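Local coordinates for protein MgGH51 (PDB 6ZPV) that hydrolyses alpha-L-arabinofuranosidic linkages as a GH51 arabinofuranosidase from the fungus Meripilus giganteus, probably releasing terminal arabinofuranose from plant cell-wall polysaccharides, at residues Ala461-Arg469 and Thr534-Ala542. Sequence-based numbering, arbitrary orientation. Where two conformers were deposited one is given.
Sequences AAFMTGLER and TLHWSITRA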
ATOM      1  N   ALA A 461       0.719  -6.894 -19.248  1.00 11.04           N
ATOM      2  CA  ALA A 461      -0.318  -6.262 -20.039  1.00 11.09           C
ATOM      3  C   ALA A 461      -0.985  -7.297 -20.927  1.00 11.07           C
ATOM      4  O   ALA A 461      -2.241  -7.291 -21.056  1.00 11.13           O
ATOM      5  CB  ALA A 461       0.229  -5.121 -20.848  1.00 11.60           C
ATOM      6  N   ALA A 462      -0.263  -8.235 -21.507  1.00 11.20           N
ATOM      7  CA  ALA A 462      -0.891  -9.294 -22.298  1.00 10.92           C
ATOM      8  C   ALA A 462      -1.828 -10.121 -21.407  1.00 10.76           C
ATOM      9  O   ALA A 462      -2.964 -10.408 -21.800  1.00 11.14           O
ATOM     10  CB  ALA A 462       0.205 -10.160 -22.929  1.00 11.96           C
ATOM     11  N   PHE A 463      -1.354 -10.502 -20.235  1.00 11.00           N
ATOM     12  CA  PHE A 463      -2.229 -11.260 -19.310  1.00 11.16           C
ATOM     13  C   PHE A 463      -3.462 -10.405 -18.943  1.00 10.54           C
ATOM     14  O   PHE A 463      -4.586 -10.971 -18.855  1.00 11.12           O
ATOM     15  CB  PHE A 463      -1.406 -11.569 -18.059  1.00 11.79           C
ATOM     16  CG  PHE A 463      -2.086 -12.469 -17.064  1.00 11.84           C
ATOM     17  CD1 PHE A 463      -2.136 -13.837 -17.252  1.00 12.09           C
ATOM     18  CD2 PHE A 463      -2.576 -11.972 -15.851  1.00 12.13           C
ATOM     19  CE1 PHE A 463      -2.724 -14.671 -16.314  1.00 13.20           C
ATOM     20  CE2 PHE A 463      -3.154 -12.794 -14.920  1.00 12.72           C
ATOM     21  CZ  PHE A 463      -3.172 -14.158 -15.130  1.00 12.94           C
ATOM     22  N   MET A 464      -3.317  -9.103 -18.756  1.00 10.59           N
ATOM     23  CA  MET A 464      -4.441  -8.223 -18.388  1.00 10.78           C
ATOM     24  C   MET A 464      -5.464  -8.135 -19.519  1.00 10.72           C
ATOM     25  O   MET A 464      -6.664  -7.954 -19.204  1.00 11.28           O
ATOM     26  CB  MET A 464      -3.890  -6.857 -18.006  1.00 11.34           C
ATOM     27  CG  MET A 464      -3.031  -6.886 -16.695  1.00 11.95           C
ATOM     28  SD  MET A 464      -1.862  -5.553 -16.568  0.83 11.06           S
ATOM     29  CE  MET A 464      -3.065  -4.329 -16.240  1.00 12.34           C
ATOM     30  N   THR A 465      -5.074  -8.232 -20.783  1.00 10.61           N
ATOM     31  CA  THR A 465      -6.060  -8.253 -21.856  1.00 10.92           C
ATOM     32  C   THR A 465      -7.003  -9.464 -21.662  1.00 10.50           C
ATOM     33  O   THR A 465      -8.204  -9.361 -21.944  1.00 11.87           O
ATOM     34  CB  THR A 465      -5.464  -8.271 -23.269  1.00 11.13           C
ATOM     35  OG1 THR A 465      -4.767  -9.499 -23.526  1.00 11.56           O
ATOM     36  CG2 THR A 465      -4.615  -7.060 -23.542  1.00 11.53           C
ATOM     37  N   GLY A 466      -6.464 -10.586 -21.178  1.00 10.82           N
ATOM     38  CA  GLY A 466      -7.288 -11.744 -20.888  1.00 11.97           C
ATOM     39  C   GLY A 466      -8.175 -11.494 -19.659  1.00 10.97           C
ATOM     40  O   GLY A 466      -9.314 -11.920 -19.647  1.00 11.89           O
ATOM     41  N   LEU A 467      -7.658 -10.851 -18.617  1.00 10.95           N
ATOM     42  CA  LEU A 467      -8.512 -10.485 -17.471  1.00 11.52           C
ATOM     43  C   LEU A 467      -9.711  -9.663 -17.961  1.00 11.32           C
ATOM     44  O   LEU A 467     -10.856  -9.876 -17.513  1.00 12.54           O
ATOM     45  CB  LEU A 467      -7.702  -9.740 -16.421  1.00 11.45           C
ATOM     46  CG  LEU A 467      -6.527 -10.483 -15.801  1.00 12.27           C
ATOM     47  CD1 LEU A 467      -5.828  -9.591 -14.794  1.00 13.02           C
ATOM     48  CD2 LEU A 467      -6.948 -11.767 -15.122  1.00 13.26           C
ATOM     49  N   GLU A 468      -9.448  -8.725 -18.852  1.00 11.04           N
ATOM     50  CA  GLU A 468     -10.505  -7.837 -19.330  1.00 11.84           C
ATOM     51  C   GLU A 468     -11.481  -8.578 -20.231  1.00 11.34           C
ATOM     52  O   GLU A 468     -12.719  -8.439 -20.101  1.00 11.92           O
ATOM     53  CB  GLU A 468      -9.889  -6.591 -20.006  1.00 11.75           C
ATOM     54  CG  GLU A 468     -10.866  -5.513 -20.333  1.00 12.31           C
ATOM     55  CD  GLU A 468     -10.182  -4.222 -20.765  1.00 11.65           C
ATOM     56  OE1 GLU A 468      -9.890  -4.090 -21.955  1.00 11.99           O
ATOM     57  OE2 GLU A 468      -9.947  -3.356 -19.862  1.00 12.43           O
ATOM     58  N   ARG A 469     -10.979  -9.409 -21.158  1.00 11.45           N
ATOM     59  CA  ARG A 469     -11.897 -10.227 -21.993  1.00 11.61           C
ATOM     60  C   ARG A 469     -12.812 -11.099 -21.125  1.00 12.25           C
ATOM     61  O   ARG A 469     -13.984 -11.289 -21.423  1.00 12.51           O
ATOM     62  CB  ARG A 469     -11.052 -11.093 -22.937  1.00 12.03           C
ATOM     63  CG  ARG A 469     -11.910 -12.056 -23.762  1.00 12.83           C
ATOM     64  CD  ARG A 469     -11.150 -12.780 -24.885  1.00 12.91           C
ATOM     65  NE  ARG A 469     -10.073 -13.622 -24.352  1.00 13.13           N
ATOM     66  CZ  ARG A 469      -8.770 -13.305 -24.323  1.00 12.66           C
ATOM     67  NH1 ARG A 469      -8.294 -12.206 -24.879  1.00 12.89           N
ATOM     68  NH2 ARG A 469      -7.925 -14.141 -23.701  1.00 13.01           N
ATOM     69  N   THR A 534       2.575 -13.762 -28.629  1.00 14.74           N
ATOM     70  CA  THR A 534       3.110 -12.547 -27.976  1.00 13.79           C
ATOM     71  C   THR A 534       2.196 -11.342 -28.116  1.00 13.59           C
ATOM     72  O   THR A 534       2.443 -10.351 -27.407  1.00 14.44           O
ATOM     73  CB  THR A 534       4.492 -12.236 -28.510  1.00 15.70           C
ATOM     74  OG1 THR A 534       4.423 -12.180 -29.933  1.00 18.19           O
ATOM     75  CG2 THR A 534       5.512 -13.263 -28.120  1.00 19.58           C
ATOM     76  N   LEU A 535       1.241 -11.336 -29.049  1.00 13.30           N
ATOM     77  CA  LEU A 535       0.482 -10.128 -29.376  1.00 12.51           C
ATOM     78  C   LEU A 535      -0.952 -10.296 -28.912  1.00 12.09           C
ATOM     79  O   LEU A 535      -1.653 -11.254 -29.302  1.00 13.04           O
ATOM     80  CB  LEU A 535       0.485  -9.880 -30.886  1.00 12.89           C
ATOM     81  CG  LEU A 535      -0.174  -8.570 -31.339  1.00 13.02           C
ATOM     82  CD1 LEU A 535       0.580  -7.355 -30.839  1.00 14.15           C
ATOM     83  CD2 LEU A 535      -0.278  -8.543 -32.851  1.00 14.18           C
ATOM     84  N   HIS A 536      -1.419  -9.396 -28.037  1.00 11.66           N
ATOM     85  CA  HIS A 536      -2.755  -9.500 -27.416  1.00 11.42           C
ATOM     86  C   HIS A 536      -3.420  -8.151 -27.411  1.00 11.16           C
ATOM     87  O   HIS A 536      -2.772  -7.109 -27.458  1.00 12.27           O
ATOM     88  CB  HIS A 536      -2.607 -10.036 -25.972  1.00 11.60           C
ATOM     89  CG  HIS A 536      -2.140 -11.448 -25.916  1.00 11.58           C
ATOM     90  ND1 HIS A 536      -3.036 -12.474 -25.892  1.00 12.49           N
ATOM     91  CD2 HIS A 536      -0.874 -11.947 -26.020  1.00 12.41           C
ATOM     92  CE1 HIS A 536      -2.286 -13.596 -25.967  1.00 12.00           C
ATOM     93  NE2 HIS A 536      -1.001 -13.314 -26.059  1.00 12.97           N
ATOM     94  N   TRP A 537      -4.746  -8.154 -27.332  1.00 11.69           N
ATOM     95  CA  TRP A 537      -5.504  -6.899 -27.291  1.00 11.19           C
ATOM     96  C   TRP A 537      -6.827  -7.146 -26.582  1.00 10.84           C
ATOM     97  O   TRP A 537      -7.286  -8.295 -26.452  1.00 12.08           O
ATOM     98  CB  TRP A 537      -5.745  -6.374 -28.735  1.00 11.22           C
ATOM     99  CG  TRP A 537      -6.375  -7.374 -29.631  1.00 11.49           C
ATOM    100  CD1 TRP A 537      -7.718  -7.645 -29.767  1.00 12.86           C
ATOM    101  CD2 TRP A 537      -5.684  -8.314 -30.499  1.00 11.57           C
ATOM    102  NE1 TRP A 537      -7.895  -8.694 -30.630  1.00 12.35           N
ATOM    103  CE2 TRP A 537      -6.661  -9.110 -31.094  1.00 11.78           C
ATOM    104  CE3 TRP A 537      -4.348  -8.544 -30.769  1.00 12.78           C
ATOM    105  CZ2 TRP A 537      -6.334 -10.150 -31.978  1.00 12.73           C
ATOM    106  CZ3 TRP A 537      -4.036  -9.531 -31.658  1.00 13.08           C
ATOM    107  CH2 TRP A 537      -5.017 -10.329 -32.257  1.00 12.37           C
ATOM    108  N   SER A 538      -7.464  -6.052 -26.179  1.00 11.42           N
ATOM    109  CA  SER A 538      -8.807  -6.057 -25.562  1.00 11.38           C
ATOM    110  C   SER A 538      -9.449  -4.701 -25.834  1.00 10.93           C
ATOM    111  O   SER A 538      -8.773  -3.662 -25.705  1.00 12.12           O
ATOM    112  CB  SER A 538      -8.717  -6.344 -24.069  1.00 12.00           C
ATOM    113  OG  SER A 538      -9.999  -6.280 -23.459  1.00 13.79           O
ATOM    114  N   ILE A 539     -10.734  -4.710 -26.192  1.00 11.39           N
ATOM    115  CA  ILE A 539     -11.457  -3.502 -26.620  1.00 11.29           C
ATOM    116  C   ILE A 539     -12.661  -3.345 -25.702  1.00 11.44           C
ATOM    117  O   ILE A 539     -13.491  -4.260 -25.561  1.00 11.93           O
ATOM    118  CB  ILE A 539     -11.852  -3.559 -28.095  1.00 12.33           C
ATOM    119  CG1 ILE A 539     -10.610  -3.837 -28.953  1.00 14.02           C
ATOM    120  CG2 ILE A 539     -12.546  -2.294 -28.470  1.00 13.14           C
ATOM    121  CD1 ILE A 539     -10.839  -4.041 -30.414  1.00 15.32           C
ATOM    122  N   THR A 540     -12.793  -2.153 -25.137  1.00 11.35           N
ATOM    123  CA  THR A 540     -13.949  -1.770 -24.323  1.00 11.46           C
ATOM    124  C   THR A 540     -14.499  -0.437 -24.764  1.00 11.30           C
ATOM    125  O   THR A 540     -13.820   0.279 -25.527  1.00 12.33           O
ATOM    126  CB  THR A 540     -13.622  -1.756 -22.803  1.00 11.47           C
ATOM    127  OG1 THR A 540     -12.629  -0.753 -22.562  1.00 12.43           O
ATOM    128  CG2 THR A 540     -13.169  -3.118 -22.318  1.00 12.96           C
ATOM    129  N   ARG A 541     -15.688  -0.113 -24.309  1.00 11.83           N
ATOM    130  CA  ARG A 541     -16.410   1.111 -24.732  0.70 12.39           C
ATOM    131  C   ARG A 541     -17.132   1.724 -23.532  1.00 12.73           C
ATOM    132  O   ARG A 541     -17.764   0.975 -22.789  1.00 13.55           O
ATOM    133  CB  ARG A 541     -17.339   0.752 -25.901  0.70 13.47           C
ATOM    134  CG  ARG A 541     -18.125   1.914 -26.492  0.70 14.72           C
ATOM    135  CD  ARG A 541     -18.881   1.494 -27.761  0.70 16.28           C
ATOM    136  NE  ARG A 541     -19.668   2.551 -28.372  0.70 16.61           N
ATOM    137  CZ  ARG A 541     -20.896   2.927 -27.980  0.70 17.95           C
ATOM    138  NH1 ARG A 541     -21.515   2.312 -26.964  0.70 19.12           N
ATOM    139  NH2 ARG A 541     -21.497   3.963 -28.569  0.70 18.18           N
ATOM    140  N   ALA A 542     -17.079   3.033 -23.427  1.00 14.49           N
ATOM    141  CA  ALA A 542     -17.882   3.781 -22.463  1.00 14.65           C
ATOM    142  C   ALA A 542     -19.283   3.994 -23.036  1.00 15.60           C
ATOM    143  O   ALA A 542     -19.455   4.681 -24.064  1.00 18.02           O
ATOM    144  CB  ALA A 542     -17.198   5.069 -22.172  1.00 16.46           C
TER
HETATM  145  O   HOH W   1      -5.496 -12.058 -24.523  1.00 13.22           O
HETATM  146  O   HOH W   2     -10.103  -1.598 -23.155  1.00 13.65           O
HETATM  147  O   HOH W   3      -9.542  -9.804 -26.141  1.00 12.25           O
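Helix segment 461-469 runs over strand 535-541, their axes 7.2 Å apart at closest and 37° from parallel, with A462 beside H536 and T465 beside S538. The small A462 lets the imidazole in close, its CB 3.7 Å from CD2 of H536 and oblique to the ring; the equally small S538 brings its CB within 3.9 Å of T465 CB. T465 also presses CB and CG2 on the W537 backbone. Its hydroxyl, placed between its own N and carbonyl carbon (chi1 67°), turns back to give a hydrogen bond to A462 O and accepts one from a water. That water also bonds ND1 of H536, whose NE2 is held by G533 O, and NH1 of R469; a second water joins the same NH1 to W537 O. Both lie in the guanidinium plane, at its edge, and NE forms a salt bridge with D416. The direct polar link is S538 OG donating to OE1 of E468 at 2.7 Å, on the anti lone pair; the serine reaches it because OG stands anti to its backbone N (chi1 177°). OE1 also accepts a hydrogen bond from a water shared with T540 OG1, itself bonded to G520 N, and T540 CG2 lies 3.5 Å from E468 CD. OE2 has a salt bridge to K551 and a hydrogen bond to Y18 OH. Replacing E468 by an alanine is likely to leave K551 without its charge mate and S538 OG without its acceptor. The contact thus joins a helix of the GH51 (beta/alpha)8 barrel to the C-terminal antiparallel sheet through one direct hydrogen bond, close apolar packing and bridging waters.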